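Local coordinates for protein shikimate 5-dehydrogenase (Thermus thermophilus, PDB 2D5C) that catalyses the reversible NADPH-linked reduction of 3-dehydroshikimate to shikimate in the chorismate pathway that leads to the aromatic amino acids, at residues V50-L59 against V84-L94; F97-A107 against M231-L242. All coordinates share one frame; numbering follows the deposited sequence.

Interaction 1. Residues V50-L59 against V84-L94. With SKM ((3R,4S,5R)-3,4,5-trihydroxycyclohex-1-ene-1-carboxylic acid), chain E.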
loop_
_atom_site.group_PDB
_atom_site.type_symbol
_atom_site.label_atom_id
_atom_site.label_comp_id
_atom_site.label_asym_id
_atom_site.label_seq_id
_atom_site.Cartn_x
_atom_site.Cartn_y
_atom_site.Cartn_z
ATOM N N VAL A 50 -13.743 0.609 -5.443
ATOM C CA VAL A 50 -12.727 0.560 -4.392
ATOM C C VAL A 50 -11.519 1.387 -4.804
ATOM O O VAL A 50 -10.917 2.080 -3.987
ATOM C CB VAL A 50 -12.281 -0.894 -4.112
ATOM C CG1 VAL A 50 -11.096 -0.908 -3.145
ATOM C CG2 VAL A 50 -13.428 -1.678 -3.516
ATOM N N ARG A 51 -11.172 1.325 -6.082
ATOM C CA ARG A 51 -10.031 2.070 -6.591
ATOM C C ARG A 51 -10.170 3.568 -6.384
ATOM O O ARG A 51 -9.176 4.273 -6.225
ATOM C CB ARG A 51 -9.840 1.793 -8.084
ATOM C CG ARG A 51 -9.438 0.366 -8.409
ATOM C CD ARG A 51 -9.428 0.139 -9.913
ATOM N NE ARG A 51 -9.052 -1.228 -10.253
ATOM C CZ ARG A 51 -7.800 -1.649 -10.386
ATOM N NH1 ARG A 51 -6.785 -0.809 -10.213
ATOM N NH2 ARG A 51 -7.563 -2.916 -10.693
ATOM N N ARG A 52 -11.409 4.053 -6.381
ATOM C CA ARG A 52 -11.656 5.484 -6.244
ATOM C C ARG A 52 -11.991 6.003 -4.849
ATOM O O ARG A 52 -11.588 7.116 -4.492
ATOM C CB ARG A 52 -12.793 5.905 -7.182
ATOM C CG ARG A 52 -12.637 5.507 -8.637
ATOM C CD ARG A 52 -13.947 5.756 -9.379
ATOM N NE ARG A 52 -13.909 5.322 -10.774
ATOM C CZ ARG A 52 -13.216 5.927 -11.736
ATOM N NH1 ARG A 52 -12.492 7.006 -11.461
ATOM N NH2 ARG A 52 -13.246 5.451 -12.975
ATOM N N ALA A 53 -12.708 5.215 -4.055
ATOM C CA ALA A 53 -13.129 5.706 -2.749
ATOM C C ALA A 53 -12.759 4.970 -1.465
ATOM O O ALA A 53 -13.213 5.370 -0.395
ATOM C CB ALA A 53 -14.642 5.932 -2.779
ATOM N N PHE A 54 -11.950 3.915 -1.537
ATOM C CA PHE A 54 -11.569 3.207 -0.312
ATOM C C PHE A 54 -10.071 3.034 -0.203
ATOM O O PHE A 54 -9.401 2.798 -1.206
ATOM C CB PHE A 54 -12.221 1.823 -0.245
ATOM C CG PHE A 54 -13.705 1.867 -0.057
ATOM C CD1 PHE A 54 -14.534 2.288 -1.086
ATOM C CD2 PHE A 54 -14.273 1.518 1.167
ATOM C CE1 PHE A 54 -15.920 2.364 -0.904
ATOM C CE2 PHE A 54 -15.652 1.590 1.364
ATOM C CZ PHE A 54 -16.476 2.014 0.326
ATOM N N ARG A 55 -9.547 3.153 1.019
ATOM C CA ARG A 55 -8.110 2.968 1.233
ATOM C C ARG A 55 -7.807 1.474 1.224
ATOM O O ARG A 55 -6.722 1.052 0.832
ATOM C CB ARG A 55 -7.686 3.554 2.577
ATOM C CG ARG A 55 -6.308 3.116 3.050
ATOM C CD ARG A 55 -5.187 3.624 2.149
ATOM N NE ARG A 55 -3.886 3.393 2.766
ATOM C CZ ARG A 55 -2.728 3.809 2.261
ATOM N NH1 ARG A 55 -2.701 4.490 1.119
ATOM N NH2 ARG A 55 -1.591 3.537 2.894
ATOM N N GLY A 56 -8.771 0.684 1.684
ATOM C CA GLY A 56 -8.597 -0.755 1.719
ATOM C C GLY A 56 -9.895 -1.458 2.037
ATOM O O GLY A 56 -10.839 -0.852 2.544
ATOM N N VAL A 57 -9.957 -2.741 1.710
ATOM C CA VAL A 57 -11.148 -3.523 1.998
ATOM C C VAL A 57 -10.730 -4.932 2.310
ATOM O O VAL A 57 -9.654 -5.382 1.897
ATOM C CB VAL A 57 -12.141 -3.597 0.798
ATOM C CG1 VAL A 57 -12.648 -2.219 0.433
ATOM C CG2 VAL A 57 -11.468 -4.278 -0.406
ATOM N N ASN A 58 -11.566 -5.612 3.085
ATOM C CA ASN A 58 -11.355 -7.017 3.399
ATOM C C ASN A 58 -12.311 -7.719 2.447
ATOM O O ASN A 58 -13.322 -7.135 2.035
ATOM C CB ASN A 58 -11.731 -7.322 4.853
ATOM C CG ASN A 58 -10.613 -7.002 5.818
ATOM O OD1 ASN A 58 -10.832 -6.386 6.867
ATOM N ND2 ASN A 58 -9.397 -7.432 5.473
ATOM N N LEU A 59 -11.971 -8.945 2.059
ATOM C CA LEU A 59 -12.821 -9.710 1.160
ATOM C C LEU A 59 -13.217 -10.987 1.865
ATOM O O LEU A 59 -12.399 -11.607 2.543
ATOM C CB LEU A 59 -12.081 -10.076 -0.137
ATOM C CG LEU A 59 -11.564 -8.969 -1.048
ATOM C CD1 LEU A 59 -10.964 -9.611 -2.285
ATOM C CD2 LEU A 59 -12.685 -8.012 -1.434
ATOM N N VAL A 84 -7.221 -13.925 -1.623
ATOM C CA VAL A 84 -6.853 -12.629 -1.075
ATOM C C VAL A 84 -7.974 -12.210 -0.131
ATOM O O VAL A 84 -9.149 -12.214 -0.515
ATOM C CB VAL A 84 -6.724 -11.581 -2.201
ATOM C CG1 VAL A 84 -6.778 -10.165 -1.621
ATOM C CG2 VAL A 84 -5.405 -11.804 -2.967
ATOM N N ASN A 85 -7.617 -11.850 1.101
ATOM C CA ASN A 85 -8.618 -11.411 2.074
ATOM C C ASN A 85 -8.429 -9.931 2.418
ATOM O O ASN A 85 -9.256 -9.325 3.104
ATOM C CB ASN A 85 -8.525 -12.257 3.347
ATOM C CG ASN A 85 -7.511 -11.715 4.341
ATOM O OD1 ASN A 85 -6.361 -11.440 3.993
ATOM N ND2 ASN A 85 -7.934 -11.568 5.592
ATOM N N THR A 86 -7.338 -9.349 1.935
ATOM C CA THR A 86 -7.058 -7.943 2.204
ATOM C C THR A 86 -6.546 -7.234 0.955
ATOM O O THR A 86 -5.594 -7.693 0.315
ATOM C CB THR A 86 -6.004 -7.800 3.320
ATOM O OG1 THR A 86 -6.482 -8.444 4.509
ATOM C CG2 THR A 86 -5.738 -6.319 3.624
ATOM N N VAL A 87 -7.194 -6.124 0.609
ATOM C CA VAL A 87 -6.805 -5.334 -0.547
ATOM C C VAL A 87 -6.454 -3.914 -0.115
ATOM O O VAL A 87 -7.185 -3.303 0.664
ATOM C CB VAL A 87 -7.950 -5.274 -1.594
ATOM C CG1 VAL A 87 -7.520 -4.414 -2.785
ATOM C CG2 VAL A 87 -8.316 -6.687 -2.044
ATOM N N LEU A 88 -5.320 -3.412 -0.608
ATOM C CA LEU A 88 -4.851 -2.048 -0.326
ATOM C C LEU A 88 -4.989 -1.234 -1.605
ATOM O O LEU A 88 -4.611 -1.709 -2.674
ATOM C CB LEU A 88 -3.374 -2.061 0.087
ATOM C CG LEU A 88 -2.632 -0.722 0.084
ATOM C CD1 LEU A 88 -3.251 0.207 1.109
ATOM C CD2 LEU A 88 -1.140 -0.946 0.392
ATOM N N GLN A 89 -5.534 -0.019 -1.501
ATOM C CA GLN A 89 -5.677 0.852 -2.665
ATOM C C GLN A 89 -4.710 2.028 -2.565
ATOM O O GLN A 89 -4.745 2.796 -1.594
ATOM C CB GLN A 89 -7.132 1.370 -2.776
ATOM C CG GLN A 89 -7.393 2.350 -3.945
ATOM C CD GLN A 89 -7.014 3.795 -3.623
ATOM O OE1 GLN A 89 -6.160 4.391 -4.281
ATOM N NE2 GLN A 89 -7.649 4.360 -2.604
ATOM N N VAL A 90 -3.834 2.149 -3.562
ATOM C CA VAL A 90 -2.870 3.245 -3.631
ATOM C C VAL A 90 -2.834 3.745 -5.081
ATOM O O VAL A 90 -2.636 2.960 -6.008
ATOM C CB VAL A 90 -1.454 2.797 -3.200
ATOM C CG1 VAL A 90 -1.404 2.587 -1.680
ATOM C CG2 VAL A 90 -1.077 1.521 -3.923
ATOM N N GLU A 91 -3.059 5.044 -5.261
ATOM C CA GLU A 91 -3.077 5.675 -6.581
ATOM C C GLU A 91 -4.019 4.981 -7.566
ATOM O O GLU A 91 -3.763 4.941 -8.773
ATOM C CB GLU A 91 -1.660 5.761 -7.162
ATOM C CG GLU A 91 -0.911 6.995 -6.677
ATOM C CD GLU A 91 0.481 7.148 -7.259
ATOM O OE1 GLU A 91 0.863 6.359 -8.151
ATOM O OE2 GLU A 91 1.189 8.078 -6.820
ATOM N N GLY A 92 -5.113 4.449 -7.036
ATOM C CA GLY A 92 -6.093 3.765 -7.858
ATOM C C GLY A 92 -5.709 2.355 -8.259
ATOM O O GLY A 92 -6.411 1.717 -9.055
ATOM N N ARG A 93 -4.590 1.874 -7.723
ATOM C CA ARG A 93 -4.103 0.528 -7.998
ATOM C C ARG A 93 -4.512 -0.343 -6.806
ATOM O O ARG A 93 -4.616 0.146 -5.685
ATOM C CB ARG A 93 -2.577 0.529 -8.131
ATOM C CG ARG A 93 -2.003 1.648 -9.003
ATOM C CD ARG A 93 -2.501 1.573 -10.435
ATOM N NE ARG A 93 -1.920 2.649 -11.234
ATOM C CZ ARG A 93 -2.144 2.818 -12.533
ATOM N NH1 ARG A 93 -2.941 1.977 -13.179
ATOM N NH2 ARG A 93 -1.565 3.822 -13.184
ATOM N N LEU A 94 -4.752 -1.626 -7.053
ATOM C CA LEU A 94 -5.157 -2.536 -5.990
ATOM C C LEU A 94 -4.098 -3.609 -5.777
ATOM O O LEU A 94 -3.678 -4.268 -6.732
ATOM C CB LEU A 94 -6.496 -3.201 -6.341
ATOM C CG LEU A 94 -7.723 -2.319 -6.612
ATOM C CD1 LEU A 94 -8.930 -3.229 -6.866
ATOM C CD2 LEU A 94 -8.002 -1.384 -5.421
HETATM O O12 SKM E . -10.517 -12.981 6.043
HETATM C C8 SKM E . -11.585 -12.438 6.835
HETATM C C6 SKM E . -12.101 -11.128 6.179
HETATM O O7 SKM E . -11.025 -10.196 6.092
HETATM C C5 SKM E . -13.254 -10.502 7.006
HETATM C C4 SKM E . -14.213 -11.544 7.584
HETATM C C1 SKM E . -15.472 -11.054 8.201
HETATM O O2 SKM E . -15.732 -9.733 8.227
HETATM O O3 SKM E . -16.278 -11.838 8.684
HETATM C C10 SKM E . -13.977 -12.859 7.562
HETATM C C9 SKM E . -12.737 -13.481 6.953
HETATM O O11 SKM E . -13.070 -13.976 5.646
HETATM O O HOH W 1 -4.712 5.349 -0.742
#
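Gln89 leaves its strand with CG anti to the backbone N (chi1 178°) and then bends at chi2 (-83°), which turns its amide back to the end of helix 43-53. There NE2 gives a nearly straight 2.7 Å hydrogen bond to Phe54 O, the donor standing above the carbonyl plane, while OE1 accepts from Gly92 N; gripped at both ends, the amide ties the helix end to the type I' turn Val90-Arg93. Arg51, extended from CG to NE, lays one guanidinium face over Leu94 CG, and its NH1 meets Gly92 O at 2.8 Å, in plane and on a lone pair; Asp72 pairs with the same nitrogen. Arg55 has Leu88 CD1 over one face, 3.6 Å from NE; a water links its NH1 to Gln89 O, and NH2 is hydrogen-bonded to Trp243 O. Val57 and Val87 exchange both backbone bonds of an antiparallel pair. Near the substrate, Asn85 O accepts from Asn58 ND2 (3.0 Å) and Leu59 N, which arrive from opposite faces of its plane; Asn58 OD1 is hydrogen-bonded to Tyr33 OH, Asn85 OD1 accepts from Thr99 N, and Asn85 ND2 is hydrogen-bonded to shikimate O12 at 3.0 Å. Asn85 and Thr86 form a classic beta bulge opposite Phe97. Strand 56-59 runs between strands 2-8 and 86-90 in the mixed sheet of the substrate-binding domain, and Ala239 and Trp243 of helix 229-244 pack against Asn58 and Thr86.

Interaction 2. Residues F97-A107 against M231-L242. With SKM ((3R,4S,5R)-3,4,5-trihydroxycyclohex-1-ene-1-carboxylic acid), chain E; SO4 (sulfate ion), chain F.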
loop_
_atom_site.group_PDB
_atom_site.type_symbol
_atom_site.label_atom_id
_atom_site.label_comp_id
_atom_site.label_asym_id
_atom_site.label_seq_id
_atom_site.Cartn_x
_atom_site.Cartn_y
_atom_site.Cartn_z
ATOM N N PHE A 97 -3.342 -9.091 -0.542
ATOM C CA PHE A 97 -2.561 -9.801 0.462
ATOM C C PHE A 97 -3.449 -10.803 1.167
ATOM O O PHE A 97 -4.664 -10.806 0.991
ATOM C CB PHE A 97 -2.027 -8.848 1.533
ATOM C CG PHE A 97 -1.228 -7.707 0.995
ATOM C CD1 PHE A 97 -1.855 -6.569 0.502
ATOM C CD2 PHE A 97 0.164 -7.763 0.994
ATOM C CE1 PHE A 97 -1.102 -5.489 0.014
ATOM C CE2 PHE A 97 0.917 -6.701 0.512
ATOM C CZ PHE A 97 0.280 -5.560 0.022
ATOM N N ASN A 98 -2.839 -11.643 1.984
ATOM C CA ASN A 98 -3.637 -12.598 2.737
ATOM C C ASN A 98 -3.213 -12.531 4.180
ATOM O O ASN A 98 -2.106 -12.949 4.516
ATOM C CB ASN A 98 -3.439 -14.021 2.227
ATOM C CG ASN A 98 -4.391 -15.007 2.905
ATOM O OD1 ASN A 98 -4.326 -15.219 4.122
ATOM N ND2 ASN A 98 -5.278 -15.598 2.124
ATOM N N THR A 99 -4.075 -11.978 5.035
ATOM C CA THR A 99 -3.730 -11.917 6.443
ATOM C C THR A 99 -4.346 -13.069 7.237
ATOM O O THR A 99 -4.100 -13.175 8.424
ATOM C CB THR A 99 -4.134 -10.563 7.068
ATOM O OG1 THR A 99 -5.563 -10.427 7.052
ATOM C CG2 THR A 99 -3.500 -9.415 6.278
ATOM N N ASP A 100 -5.127 -13.932 6.580
ATOM C CA ASP A 100 -5.714 -15.092 7.272
ATOM C C ASP A 100 -4.603 -16.026 7.721
ATOM O O ASP A 100 -4.640 -16.561 8.833
ATOM C CB ASP A 100 -6.667 -15.894 6.367
ATOM C CG ASP A 100 -7.986 -15.195 6.111
ATOM O OD1 ASP A 100 -8.613 -14.684 7.070
ATOM O OD2 ASP A 100 -8.419 -15.171 4.940
ATOM N N ALA A 101 -3.600 -16.236 6.866
ATOM C CA ALA A 101 -2.503 -17.140 7.227
ATOM C C ALA A 101 -1.681 -16.667 8.436
ATOM O O ALA A 101 -1.577 -17.376 9.432
ATOM C CB ALA A 101 -1.585 -17.385 6.009
ATOM N N PRO A 102 -1.079 -15.466 8.368
ATOM C CA PRO A 102 -0.297 -15.013 9.524
ATOM C C PRO A 102 -1.176 -14.799 10.763
ATOM O O PRO A 102 -0.733 -15.013 11.891
ATOM C CB PRO A 102 0.341 -13.717 9.021
ATOM C CG PRO A 102 -0.645 -13.229 7.990
ATOM C CD PRO A 102 -0.992 -14.497 7.265
ATOM N N GLY A 103 -2.420 -14.396 10.537
ATOM C CA GLY A 103 -3.342 -14.174 11.643
ATOM C C GLY A 103 -3.596 -15.466 12.397
ATOM O O GLY A 103 -3.683 -15.495 13.628
ATOM N N PHE A 104 -3.708 -16.560 11.654
ATOM C CA PHE A 104 -3.948 -17.858 12.279
ATOM C C PHE A 104 -2.808 -18.250 13.242
ATOM O O PHE A 104 -3.051 -18.670 14.372
ATOM C CB PHE A 104 -4.122 -18.918 11.190
ATOM C CG PHE A 104 -4.363 -20.288 11.728
ATOM C CD1 PHE A 104 -5.618 -20.649 12.198
ATOM C CD2 PHE A 104 -3.330 -21.211 11.780
ATOM C CE1 PHE A 104 -5.836 -21.921 12.717
ATOM C CE2 PHE A 104 -3.540 -22.479 12.297
ATOM C CZ PHE A 104 -4.799 -22.831 12.765
ATOM N N LEU A 105 -1.560 -18.108 12.803
ATOM C CA LEU A 105 -0.425 -18.445 13.651
ATOM C C LEU A 105 -0.371 -17.545 14.895
ATOM O O LEU A 105 -0.068 -18.019 15.989
ATOM C CB LEU A 105 0.892 -18.336 12.861
ATOM C CG LEU A 105 1.100 -19.353 11.734
ATOM C CD1 LEU A 105 2.475 -19.161 11.076
ATOM C CD2 LEU A 105 0.992 -20.755 12.311
ATOM N N GLU A 106 -0.684 -16.262 14.730
ATOM C CA GLU A 106 -0.666 -15.337 15.868
ATOM C C GLU A 106 -1.752 -15.746 16.862
ATOM O O GLU A 106 -1.525 -15.739 18.077
ATOM C CB GLU A 106 -0.928 -13.901 15.405
ATOM C CG GLU A 106 0.070 -13.343 14.390
ATOM C CD GLU A 106 1.398 -12.938 15.009
ATOM O OE1 GLU A 106 2.094 -12.101 14.395
ATOM O OE2 GLU A 106 1.752 -13.452 16.094
ATOM N N ALA A 107 -2.924 -16.107 16.342
ATOM C CA ALA A 107 -4.045 -16.531 17.190
ATOM C C ALA A 107 -3.691 -17.801 17.961
ATOM O O ALA A 107 -4.012 -17.926 19.148
ATOM C CB ALA A 107 -5.296 -16.759 16.340
ATOM N N MET A 231 -8.533 -15.620 15.649
ATOM C CA MET A 231 -8.030 -15.511 14.274
ATOM C C MET A 231 -8.692 -14.323 13.577
ATOM O O MET A 231 -8.046 -13.589 12.828
ATOM C CB MET A 231 -8.330 -16.782 13.473
ATOM C CG MET A 231 -7.799 -16.746 12.040
ATOM S SD MET A 231 -8.120 -18.298 11.161
ATOM C CE MET A 231 -7.757 -17.829 9.450
ATOM N N LEU A 232 -9.986 -14.133 13.821
ATOM C CA LEU A 232 -10.701 -13.027 13.194
ATOM C C LEU A 232 -10.046 -11.699 13.580
ATOM O O LEU A 232 -9.828 -10.824 12.734
ATOM C CB LEU A 232 -12.173 -13.029 13.633
ATOM C CG LEU A 232 -13.064 -11.936 13.032
ATOM C CD1 LEU A 232 -13.115 -12.083 11.527
ATOM C CD2 LEU A 232 -14.472 -12.042 13.618
ATOM N N ALA A 233 -9.722 -11.567 14.861
ATOM C CA ALA A 233 -9.102 -10.349 15.388
ATOM C C ALA A 233 -7.693 -10.113 14.860
ATOM O O ALA A 233 -7.326 -8.979 14.533
ATOM C CB ALA A 233 -9.067 -10.396 16.905
ATOM N N TRP A 234 -6.895 -11.172 14.790
ATOM C CA TRP A 234 -5.536 -11.028 14.295
ATOM C C TRP A 234 -5.466 -10.759 12.794
ATOM O O TRP A 234 -4.689 -9.901 12.358
ATOM C CB TRP A 234 -4.709 -12.262 14.660
ATOM C CG TRP A 234 -4.010 -12.091 15.956
ATOM C CD1 TRP A 234 -4.371 -12.615 17.163
ATOM C CD2 TRP A 234 -2.844 -11.301 16.191
ATOM N NE1 TRP A 234 -3.496 -12.201 18.139
ATOM C CE2 TRP A 234 -2.547 -11.393 17.570
ATOM C CE3 TRP A 234 -2.017 -10.521 15.368
ATOM C CZ2 TRP A 234 -1.460 -10.739 18.146
ATOM C CZ3 TRP A 234 -0.937 -9.868 15.939
ATOM C CH2 TRP A 234 -0.665 -9.983 17.319
ATOM N N GLN A 235 -6.255 -11.471 11.993
ATOM C CA GLN A 235 -6.197 -11.198 10.563
ATOM C C GLN A 235 -6.641 -9.757 10.318
ATOM O O GLN A 235 -6.141 -9.086 9.403
ATOM C CB GLN A 235 -7.044 -12.201 9.760
ATOM C CG GLN A 235 -8.568 -12.143 9.953
ATOM C CD GLN A 235 -9.235 -10.982 9.237
ATOM O OE1 GLN A 235 -8.886 -10.645 8.097
ATOM N NE2 GLN A 235 -10.226 -10.374 9.892
ATOM N N GLY A 236 -7.559 -9.271 11.163
ATOM C CA GLY A 236 -8.039 -7.906 11.033
ATOM C C GLY A 236 -6.982 -6.888 11.442
ATOM O O GLY A 236 -6.769 -5.899 10.732
ATOM N N ALA A 237 -6.323 -7.103 12.577
ATOM C CA ALA A 237 -5.286 -6.177 13.037
ATOM C C ALA A 237 -4.163 -6.106 12.011
ATOM O O ALA A 237 -3.626 -5.034 11.721
ATOM C CB ALA A 237 -4.719 -6.628 14.382
ATOM N N LEU A 238 -3.810 -7.263 11.463
ATOM C CA LEU A 238 -2.750 -7.305 10.461
ATOM C C LEU A 238 -3.153 -6.564 9.199
ATOM O O LEU A 238 -2.312 -5.926 8.558
ATOM C CB LEU A 238 -2.389 -8.751 10.119
ATOM C CG LEU A 238 -1.713 -9.533 11.241
ATOM C CD1 LEU A 238 -1.500 -10.967 10.790
ATOM C CD2 LEU A 238 -0.394 -8.890 11.616
ATOM N N ALA A 239 -4.424 -6.641 8.830
ATOM C CA ALA A 239 -4.879 -5.942 7.628
ATOM C C ALA A 239 -4.823 -4.438 7.873
ATOM O O ALA A 239 -4.445 -3.659 6.994
ATOM C CB ALA A 239 -6.311 -6.357 7.267
ATOM N N PHE A 240 -5.212 -4.026 9.077
ATOM C CA PHE A 240 -5.185 -2.607 9.421
ATOM C C PHE A 240 -3.759 -2.055 9.337
ATOM O O PHE A 240 -3.549 -0.921 8.892
ATOM C CB PHE A 240 -5.749 -2.388 10.831
ATOM C CG PHE A 240 -6.153 -0.969 11.095
ATOM C CD1 PHE A 240 -7.477 -0.572 10.955
ATOM C CD2 PHE A 240 -5.194 -0.023 11.457
ATOM C CE1 PHE A 240 -7.853 0.763 11.173
ATOM C CE2 PHE A 240 -5.549 1.302 11.675
ATOM C CZ PHE A 240 -6.881 1.699 11.534
ATOM N N ARG A 241 -2.779 -2.845 9.772
ATOM C CA ARG A 241 -1.401 -2.402 9.705
ATOM C C ARG A 241 -0.982 -2.321 8.243
ATOM O O ARG A 241 -0.234 -1.428 7.870
ATOM C CB ARG A 241 -0.465 -3.343 10.477
ATOM C CG ARG A 241 0.966 -2.829 10.550
ATOM C CD ARG A 241 1.844 -3.749 11.369
ATOM N NE ARG A 241 1.891 -5.089 10.798
ATOM C CZ ARG A 241 2.460 -6.137 11.388
ATOM N NH1 ARG A 241 3.035 -6.007 12.579
ATOM N NH2 ARG A 241 2.456 -7.317 10.779
ATOM N N LEU A 242 -1.445 -3.252 7.407
ATOM C CA LEU A 242 -1.092 -3.174 5.986
ATOM C C LEU A 242 -1.610 -1.862 5.409
ATOM O O LEU A 242 -0.912 -1.186 4.656
ATOM C CB LEU A 242 -1.702 -4.325 5.178
ATOM C CG LEU A 242 -1.189 -5.741 5.420
ATOM C CD1 LEU A 242 -1.901 -6.695 4.479
ATOM C CD2 LEU A 242 0.306 -5.798 5.204
HETATM O O12 SKM E . -10.517 -12.981 6.043
HETATM C C8 SKM E . -11.585 -12.438 6.835
HETATM C C6 SKM E . -12.101 -11.128 6.179
HETATM O O7 SKM E . -11.025 -10.196 6.092
HETATM C C5 SKM E . -13.254 -10.502 7.006
HETATM C C4 SKM E . -14.213 -11.544 7.584
HETATM C C1 SKM E . -15.472 -11.054 8.201
HETATM O O2 SKM E . -15.732 -9.733 8.227
HETATM O O3 SKM E . -16.278 -11.838 8.684
HETATM C C10 SKM E . -13.977 -12.859 7.562
HETATM C C9 SKM E . -12.737 -13.481 6.953
HETATM O O11 SKM E . -13.070 -13.976 5.646
HETATM S S SO4 F . 3.473 -5.110 7.428
HETATM O O1 SO4 F . 1.916 -4.744 7.696
HETATM O O2 SO4 F . 3.814 -4.380 6.223
HETATM O O3 SO4 F . 4.199 -4.765 8.458
HETATM O O4 SO4 F . 3.435 -6.521 7.138
HETATM O O HOH W 2 3.005 -9.771 12.670
#
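The Trp234 indole takes Glu106 CB over one face, a CH-pi contact 3.6 Å from the centroid of the five-membered ring, and the Glu106 carboxylate lies stacked along the six-membered part, its plane 20° from the ring's. At the edge of the Phe104 ring sits Met231 SD, 3.6 Å from CD1, a Met-aromatic contact; the methionine chain, extended beyond CG, carries CE on to Asp100 O. With Trp234 replaced by alanine, CB and CG of Glu106 would probably lose the surface they lie on and the carboxylate be freer to turn. The axes of segments 100-107 and 231-242 run at 127° to each other, 7.6 Å apart at closest; Gly103 lies against Gln235, and a CB on Gly103 would clash with Gln235 N. In the shikimate dehydrogenase fold these two helices connect the substrate-binding and NADP-binding domains, crossing beside the shikimate site. Thr99 OG1, held between the backbone N and carbonyl carbon (chi1 65°), donates to Gln235 O at 2.8 Å, while CG2 meets Leu242 CD1 tip to tip. Shikimate O12 donates to Asp100 OD1 (2.8 Å) and O7 to Gln235 OE1 (3.0 Å); Lys64, the proton acceptor, is salt-bridged to Asp100 OD2.

How the interactions relate
Both contacts are largely buried, but the centre of interaction 1 lies about 18 Å, and that of interaction 2 about 8 Å, from the centre of the chain, the two centres being about 16 Å apart. Interaction 1 is strand pairing within the mixed sheet, knit by backbone bonds and by arginine and amide side chains at its turn end; interaction 2 is helix packing, mostly apolar and aromatic, with one hydrogen bond between its segments. Strand 93-97 is followed, after a two-residue link, by helix 100-110, and the seam is polar: Phe97 N probably donates to Thr86 O at 2.8 Å. Shikimate touches both contacts, and both reach the second subunit: Arg55 NH2 of one subunit is hydrogen-bonded to Leu242 O of the other.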